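Long-range contact in hypothetical protein S4005 (Shigella flexneri 2a, PDB 1Z67), which is of unknown function but adopts an all-helical YidB fold containing a homeodomain-like motif, which hints at a possible role in binding nucleic acid: residues V64-E70 against S93-A97. Coordinates in Å, arbitrary orientation, origin at the centre of the assembly. Residues are numbered along the deposited sequence.
Sequences VSGEQLE and SSLLA
Extended Val64 (phi/psi -138/147) and Ser65 lead into helix 66-73; the axis of 66-70 crosses that of 93-97, within helix 89-106, at 101° with a closest approach of 8.1 Å. Water 1 accepts from Val64 N (3.1 Å) and donates to Ala97 O (2.9 Å), while Val64 O lies 3.4 Å from Ala97 CB. Ser65 (chi1 p) is the N-cap: Gln68 N donates to Ser65 OG (2.9 Å) and Ser65 N to Gln68 OE1 (3.0 Å), a capping box. Gly66 and Ser93 are the nearest CA pair, 4.4 Å apart, and Gly66 CA makes a 3.5 Å CA-H...O contact with Ser93 O; a CB here would clash with Ser93 OG. The near-perpendicular crossing sets this capped helix start across helix 89-106 in an all-helical fold reported to contain a homeodomain motif. Leu69 (m, t) puts CD1 3.6 Å from Leu96 CB and 3.4 Å from Ala97 N, with Leu47 beside it. Water 2 donates to Glu70 OE1 (2.5 Å) and Ser93 OG (2.9 Å); Glu70 OE2 is hydrogen-bonded to Thr75 OG1, and Ser93 OG to Ser90 O.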
# COMPACT_ATOMS: atom_id res chain seq x y z
N VAL A 64 -7.34 9.07 4.11
CA VAL A 64 -6.20 9.80 3.60
C VAL A 64 -6.42 10.02 2.11
O VAL A 64 -7.05 9.17 1.45
CB VAL A 64 -4.86 9.03 3.88
CG1 VAL A 64 -4.79 7.70 3.11
CG2 VAL A 64 -3.58 9.88 3.63
N SER A 65 -5.95 11.14 1.58
CA SER A 65 -6.07 11.40 0.15
C SER A 65 -4.86 10.91 -0.62
O SER A 65 -3.76 10.79 -0.05
CB SER A 65 -6.27 12.89 -0.10
OG SER A 65 -5.09 13.60 0.13
N GLY A 66 -5.04 10.67 -1.92
CA GLY A 66 -3.90 10.37 -2.79
C GLY A 66 -2.84 11.46 -2.74
O GLY A 66 -1.64 11.20 -2.68
N GLU A 67 -3.29 12.72 -2.73
CA GLU A 67 -2.38 13.85 -2.66
C GLU A 67 -1.56 13.78 -1.36
O GLU A 67 -0.35 14.02 -1.39
CB GLU A 67 -3.20 15.15 -2.69
CG GLU A 67 -4.28 15.20 -3.80
CD GLU A 67 -5.63 14.61 -3.38
OE1 GLU A 67 -6.44 15.35 -2.77
OE2 GLU A 67 -5.89 13.41 -3.67
N GLN A 68 -2.21 13.43 -0.25
CA GLN A 68 -1.52 13.34 1.06
C GLN A 68 -0.46 12.26 0.99
O GLN A 68 0.67 12.45 1.45
CB GLN A 68 -2.50 13.08 2.19
CG GLN A 68 -3.22 14.32 2.66
CD GLN A 68 -4.23 14.02 3.73
OE1 GLN A 68 -5.08 13.14 3.58
NE2 GLN A 68 -4.19 14.80 4.80
N LEU A 69 -0.80 11.13 0.37
CA LEU A 69 0.18 10.07 0.26
C LEU A 69 1.31 10.41 -0.70
O LEU A 69 2.47 10.06 -0.42
CB LEU A 69 -0.48 8.75 -0.19
CG LEU A 69 -1.33 8.08 0.88
CD1 LEU A 69 -1.86 6.75 0.28
CD2 LEU A 69 -0.49 7.84 2.19
N GLU A 70 1.01 11.02 -1.83
CA GLU A 70 2.09 11.43 -2.71
C GLU A 70 3.03 12.41 -1.98
O GLU A 70 4.25 12.30 -2.13
CB GLU A 70 1.59 12.05 -4.01
CG GLU A 70 2.69 12.15 -5.07
CD GLU A 70 2.29 12.94 -6.32
OE1 GLU A 70 1.07 13.14 -6.55
OE2 GLU A 70 3.19 13.34 -7.09
N SER A 93 -1.64 6.93 -6.66
CA SER A 93 -1.83 7.50 -5.32
C SER A 93 -3.24 7.23 -4.83
O SER A 93 -3.46 7.01 -3.63
CB SER A 93 -1.45 8.98 -5.24
OG SER A 93 -2.45 9.77 -5.82
N SER A 94 -4.21 7.26 -5.75
CA SER A 94 -5.59 6.99 -5.35
C SER A 94 -5.74 5.52 -4.94
O SER A 94 -6.41 5.21 -3.96
CB SER A 94 -6.55 7.32 -6.49
OG SER A 94 -6.68 8.73 -6.68
N LEU A 95 -5.08 4.62 -5.66
CA LEU A 95 -5.07 3.18 -5.32
C LEU A 95 -4.51 2.99 -3.91
O LEU A 95 -5.08 2.28 -3.08
CB LEU A 95 -4.20 2.43 -6.31
CG LEU A 95 -3.89 0.96 -6.01
CD1 LEU A 95 -5.16 0.15 -6.07
CD2 LEU A 95 -2.87 0.46 -6.99
N LEU A 96 -3.38 3.65 -3.65
CA LEU A 96 -2.79 3.57 -2.32
C LEU A 96 -3.66 4.18 -1.25
O LEU A 96 -3.70 3.67 -0.13
CB LEU A 96 -1.41 4.22 -2.30
CG LEU A 96 -0.30 3.46 -3.02
CD1 LEU A 96 0.93 4.38 -3.15
CD2 LEU A 96 0.09 2.18 -2.30
N ALA A 97 -4.37 5.25 -1.55
CA ALA A 97 -5.21 5.89 -0.55
C ALA A 97 -6.33 4.96 -0.12
O ALA A 97 -6.66 4.92 1.06
CB ALA A 97 -5.79 7.23 -1.07
O HOH W 1 -8.26 6.42 2.90
O HOH W 2 -1.33 12.35 -6.30